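Local coordinates for purine catabolism protein pucG (Bacillus subtilis, PDB 3ISL), which catalyses the pyridoxal-phosphate-dependent transamination between (S)-ureidoglycine and glyoxylate in purine catabolism, yielding oxalurate (N-carbamoyl-2-oxoglycine) and glycine, at the interface of chains A and B. Coordinates in Å, arbitrary orientation; residue numbers count along the deposited sequence, not the author numbering. Chains: chain A/B, Purine catabolism protein pucG.

The three contacts belong to the two-fold interface of the homodimer and share no residue. Contact 1 lies about 15 Å from contact 2 and about 18 Å from contact 3, measured between the centres of their C-alpha atoms. Contacts 2 and 3 are about 33 Å apart, so contact 1 falls almost on the line between them. The sites are also neighbours in sequence: A:Thr70 of contact 1 directly precedes helix 71-82, which carries A:Glu76 of contact 3, while A:Pro19 falls between A:Leu11 and A:Leu27 of contact 2 along the chain. Contact 1 includes cofactor-pocket residues, which places the active site close to the subunit boundary.

Contact 1: the interface of chains A and B. Residues chain A 19, 70, 197, 204; chain B 266-268, 270.
B:Thr267 pushes its methyl group into a cup formed by A:Pro19, A:Ser204 and A:Gln197, at the edge of the pyridoxal phosphate pocket of this class-V aminotransferase. A:Gln197 immediately precedes A:Lys198, the lysine that forms the internal aldimine with the cofactor, although that bond is not present in this model; A:Gln197 and A:Thr70 both belong to the pocket. The packed part centres on B:Thr267 CG2, which lies 3.6 Å from A:Pro19 CD, the two side chains meeting at a slant. A:Ser204 CB closes another side of the methyl at 3.8 Å from B:Thr267 CG2. The first torsion of B:Thr267 (chi1 -63°) sets CG2 opposite the backbone N and turns this branch into the cup. Beside this apolar core, A:Ser204 OG donates a hydrogen bond of 3.1 Å to the backbone carbonyl oxygen B:Glu268 O, approaching 24° off the carbonyl plane.

On the hydrated side the polar link is looser. The other branch, B:Thr267 OG1, beside the backbone N, turns to water 1, and A:Gln197 NE2 meets the same water at 2.9 Å (167° at H). The water mediates because A:Gln197 NE2 and B:Thr267 OG1 are 3.5 Å apart, though A:Gln197 NE2 still packs 3.4 Å from B:Thr267 CB. A:Thr70 CG2 lies 3.6 Å from B:Thr267 O, while B:His266, crossing A:Thr70 roughly at right angles, contributes little (2 Å² hidden).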
# COMPACT_ATOMS: atom_id res chain seq x y z
N PRO A 19 11.48 -8.40 -5.39
CA PRO A 19 11.51 -7.11 -6.05
C PRO A 19 12.90 -6.82 -6.68
O PRO A 19 13.94 -7.15 -6.05
CB PRO A 19 11.23 -6.13 -4.90
CG PRO A 19 11.76 -6.87 -3.68
CD PRO A 19 11.44 -8.28 -3.92
N THR A 70 0.09 -4.14 -2.08
CA THR A 70 0.91 -4.96 -2.94
C THR A 70 0.05 -5.62 -4.05
O THR A 70 -1.21 -5.46 -4.10
CB THR A 70 1.89 -5.94 -2.13
OG1 THR A 70 1.32 -7.24 -1.94
CG2 THR A 70 2.25 -5.33 -0.78
N GLN A 197 6.93 -4.11 -8.80
CA GLN A 197 8.31 -4.30 -8.38
C GLN A 197 9.02 -5.36 -9.22
O GLN A 197 10.16 -5.77 -8.88
CB GLN A 197 8.40 -4.67 -6.89
CG GLN A 197 7.90 -6.20 -6.60
CD GLN A 197 6.38 -6.31 -6.31
OE1 GLN A 197 5.63 -5.38 -6.58
NE2 GLN A 197 5.96 -7.44 -5.74
N SER A 204 7.79 -1.72 -4.79
CA SER A 204 6.63 -2.60 -4.55
C SER A 204 5.70 -1.82 -3.67
O SER A 204 6.14 -0.87 -3.01
CB SER A 204 7.08 -3.86 -3.86
OG SER A 204 8.22 -3.48 -3.11
N HIS B 266 3.76 -11.44 1.40
CA HIS B 266 3.62 -10.36 0.42
C HIS B 266 5.02 -9.69 0.26
O HIS B 266 5.89 -9.82 1.13
CB HIS B 266 2.59 -9.31 0.92
CG HIS B 266 2.98 -8.68 2.23
ND1 HIS B 266 3.49 -7.40 2.33
CD2 HIS B 266 3.01 -9.19 3.49
CE1 HIS B 266 3.80 -7.14 3.59
NE2 HIS B 266 3.50 -8.21 4.31
N THR B 267 5.25 -8.97 -0.84
CA THR B 267 6.53 -8.27 -1.01
C THR B 267 6.36 -6.93 -0.29
O THR B 267 5.73 -6.03 -0.84
CB THR B 267 6.95 -8.09 -2.52
OG1 THR B 267 7.15 -9.37 -3.12
CG2 THR B 267 8.25 -7.25 -2.66
N GLU B 268 6.85 -6.86 0.96
CA GLU B 268 6.81 -5.60 1.72
C GLU B 268 7.25 -4.42 0.79
O GLU B 268 7.97 -4.64 -0.20
CB GLU B 268 7.67 -5.68 3.01
CG GLU B 268 7.71 -4.33 3.82
CD GLU B 268 6.37 -4.04 4.50
OE1 GLU B 268 6.10 -2.86 4.97
OE2 GLU B 268 5.59 -5.03 4.55
N THR B 270 9.39 -1.77 -0.13
CA THR B 270 10.79 -1.38 0.06
C THR B 270 11.00 0.10 0.36
O THR B 270 11.35 0.48 1.47
CB THR B 270 11.58 -1.73 -1.21
OG1 THR B 270 11.01 -1.00 -2.34
CG2 THR B 270 11.44 -3.16 -1.51
O HOH W 1 8.10 -9.44 -5.49

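Contact 2: the interface of chains A and B. Residues chain A 9, 11, 27; chain B 32-33.
A:Leu11 and A:Leu27 approach the ring of B:Pro33 from different directions, an apolar clasp in the class-V aminotransferase dimer that joins the N-terminal region of one subunit to that of the other. In the first shell, A:Leu11 CD2 is 3.5 Å from B:Pro33 CG, with B:Pro33 CB and CD as its next neighbours. A:Leu27 CD1 lies over a face of the pyrrolidine ring, 3.8 Å from B:Pro33 CA and 4.1 Å from B:Pro33 CG, whereas A:Leu11 CD2 abuts the outer edge at CG, somewhat to the opposite side. The two leucine methyls, A:Leu11 CD2 and A:Leu27 CD1, are 7.6 Å apart and subtend about 170° at B:Pro33 CG, so B:Pro33 CG lies between the two methyls. The other branch of A:Leu27 passes to the preceding residue, with A:Leu27 CD2 3.6 Å from the carbonyl oxygen B:Thr32 O. Next to the proline, A:Thr9 and B:Thr32 extend their methyl groups toward each other, tip to tip; their modelled separation is too short to be trusted, so the exact packing there is doubtful.

Further out, A:Leu27 projects from helix 24-29 with CG opposite its carbonyl carbon (chi1 -64°), which carries CD1 to the ring and CD2 to B:Thr32 O. A:Leu11 belongs to a loop just ahead of strand 13-14. On the partner, a trans peptide bond carries the loop from B:Thr32 to B:Pro33 and presents the ring to both leucines.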
# COMPACT_ATOMS: atom_id res chain seq x y z
N THR A 9 22.57 1.53 3.52
CA THR A 9 22.14 0.33 2.89
C THR A 9 23.17 -0.01 1.76
O THR A 9 23.64 0.92 1.08
CB THR A 9 20.65 0.69 2.46
OG1 THR A 9 19.73 -0.41 2.54
CG2 THR A 9 20.55 1.51 1.24
N LEU A 11 24.66 -1.31 -1.92
CA LEU A 11 24.08 -1.30 -3.25
C LEU A 11 24.13 -2.71 -3.82
O LEU A 11 25.21 -3.24 -4.10
CB LEU A 11 24.79 -0.32 -4.22
CG LEU A 11 24.80 1.15 -3.90
CD1 LEU A 11 25.74 1.90 -4.90
CD2 LEU A 11 23.40 1.72 -3.95
N LEU A 27 13.73 6.25 -9.14
CA LEU A 27 14.26 6.67 -7.83
C LEU A 27 14.32 8.19 -7.58
O LEU A 27 13.87 8.64 -6.50
CB LEU A 27 15.62 6.05 -7.54
CG LEU A 27 15.61 4.54 -7.42
CD1 LEU A 27 17.06 4.07 -7.36
CD2 LEU A 27 14.76 4.14 -6.19
N THR B 32 16.97 6.20 -2.55
CA THR B 32 17.92 5.09 -2.27
C THR B 32 17.57 3.82 -3.02
O THR B 32 16.41 3.42 -3.03
CB THR B 32 17.97 4.72 -0.78
OG1 THR B 32 18.17 5.88 0.01
CG2 THR B 32 19.13 3.70 -0.48
N PRO B 33 18.57 3.18 -3.68
CA PRO B 33 18.26 1.90 -4.42
C PRO B 33 17.73 0.82 -3.48
O PRO B 33 18.23 0.69 -2.33
CB PRO B 33 19.60 1.49 -5.02
CG PRO B 33 20.37 2.98 -5.25
CD PRO B 33 19.84 3.84 -4.12

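Contact 3: the interface of chains A and B. Residues chain A 76, 107; chain B 243-247, 250, 253.
This is a polar, partly charged part of the homodimer interface, in which A:Arg107 and A:Glu76 link one subunit to a loop of the other. A:Arg107, with 149 Å² of its surface hidden by the partner, stretches from CG to NE along chain B, bringing its guanidinium group to two kinds of acceptor. A:Arg107 NH1 donates to the backbone carbonyl oxygen B:Ile244 O at 2.7 Å, in the carbonyl plane and on a lone pair. A:Arg107 NH1 also forms a salt bridge with the carboxylate oxygen B:Asp250 OD1 at 2.8 Å (165° at H). NH2 makes a longer, more bent bond to that oxygen, so OD1 receives an end-on, two-nitrogen grip. It lies in the guanidinium plane, although the carboxylate is turned 63° from it. B:Pro243 crosses the arginine chain at a slant, its CB 4.1 Å from A:Arg107 CD.

A:Glu76 CG is opposite the backbone N (chi1 -177°) and the chain runs extended, which carries the carboxylate to B:Ser246. B:Ser246 OG donates to A:Glu76 OE1 at 2.6 Å from above the carboxylate plane. A:Glu76 OE2 reaches B:Asn247 ND2 through water 2.

A:Arg107 ends helix 96-107 and A:Glu76 rides on helix 71-82; both meet the chain B loop running up to helix 251-257.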
# COMPACT_ATOMS: atom_id res chain seq x y z
N GLU A 76 -6.77 -9.54 -4.72
CA GLU A 76 -7.84 -9.68 -3.78
C GLU A 76 -9.01 -8.70 -4.03
O GLU A 76 -10.20 -9.11 -4.01
CB GLU A 76 -7.31 -9.62 -2.32
CG GLU A 76 -8.44 -9.84 -1.26
CD GLU A 76 -7.90 -10.20 0.12
OE1 GLU A 76 -8.67 -10.15 1.09
OE2 GLU A 76 -6.71 -10.57 0.23
N ARG A 107 -11.89 -17.83 0.68
CA ARG A 107 -12.12 -16.87 1.73
C ARG A 107 -13.31 -15.95 1.42
O ARG A 107 -14.02 -15.57 2.33
CB ARG A 107 -10.83 -16.10 2.08
CG ARG A 107 -9.73 -17.04 2.71
CD ARG A 107 -8.79 -16.27 3.67
NE ARG A 107 -7.57 -17.01 4.04
CZ ARG A 107 -6.71 -16.66 5.02
NH1 ARG A 107 -6.92 -15.60 5.82
NH2 ARG A 107 -5.64 -17.41 5.24
N PRO B 243 -10.94 -18.95 9.02
CA PRO B 243 -10.14 -17.93 8.32
C PRO B 243 -10.52 -16.47 8.62
O PRO B 243 -11.72 -16.13 8.72
CB PRO B 243 -10.43 -18.23 6.84
CG PRO B 243 -10.71 -19.70 6.81
CD PRO B 243 -11.30 -20.08 8.13
N ILE B 244 -9.50 -15.61 8.76
CA ILE B 244 -9.67 -14.15 8.58
C ILE B 244 -10.08 -14.00 7.10
O ILE B 244 -9.38 -14.54 6.22
CB ILE B 244 -8.32 -13.37 8.79
CG1 ILE B 244 -7.57 -13.72 10.11
CG2 ILE B 244 -8.47 -11.87 8.52
CD1 ILE B 244 -8.30 -13.47 11.38
N THR B 245 -11.19 -13.29 6.82
CA THR B 245 -11.73 -13.18 5.43
C THR B 245 -10.74 -12.56 4.38
O THR B 245 -10.64 -13.03 3.22
CB THR B 245 -13.19 -12.56 5.38
OG1 THR B 245 -14.04 -13.28 6.28
CG2 THR B 245 -13.81 -12.59 3.96
N SER B 246 -9.97 -11.55 4.80
CA SER B 246 -8.93 -11.02 3.91
C SER B 246 -7.53 -11.68 4.11
O SER B 246 -6.89 -11.46 5.15
CB SER B 246 -8.85 -9.50 4.03
OG SER B 246 -7.75 -9.00 3.29
N ASN B 247 -7.07 -12.44 3.12
CA ASN B 247 -5.70 -13.00 3.11
C ASN B 247 -4.62 -11.91 3.28
O ASN B 247 -3.66 -12.06 4.07
CB ASN B 247 -5.45 -13.83 1.81
CG ASN B 247 -3.97 -14.22 1.63
OD1 ASN B 247 -3.49 -15.20 2.21
ND2 ASN B 247 -3.24 -13.44 0.80
N ASP B 250 -4.58 -10.56 6.82
CA ASP B 250 -4.48 -11.62 7.83
C ASP B 250 -3.24 -11.37 8.74
O ASP B 250 -2.06 -11.55 8.30
CB ASP B 250 -4.43 -13.00 7.13
CG ASP B 250 -4.56 -14.18 8.11
OD1 ASP B 250 -4.82 -15.32 7.63
OD2 ASP B 250 -4.41 -13.98 9.35
N GLN B 253 -0.62 -14.28 9.65
CA GLN B 253 0.36 -14.49 8.58
C GLN B 253 1.25 -13.25 8.49
O GLN B 253 2.42 -13.37 8.09
CB GLN B 253 -0.35 -14.67 7.23
CG GLN B 253 -1.12 -16.02 7.00
CD GLN B 253 -1.57 -16.13 5.52
OE1 GLN B 253 -2.68 -15.71 5.15
NE2 GLN B 253 -0.69 -16.65 4.68
O HOH W 2 -4.24 -11.14 -0.80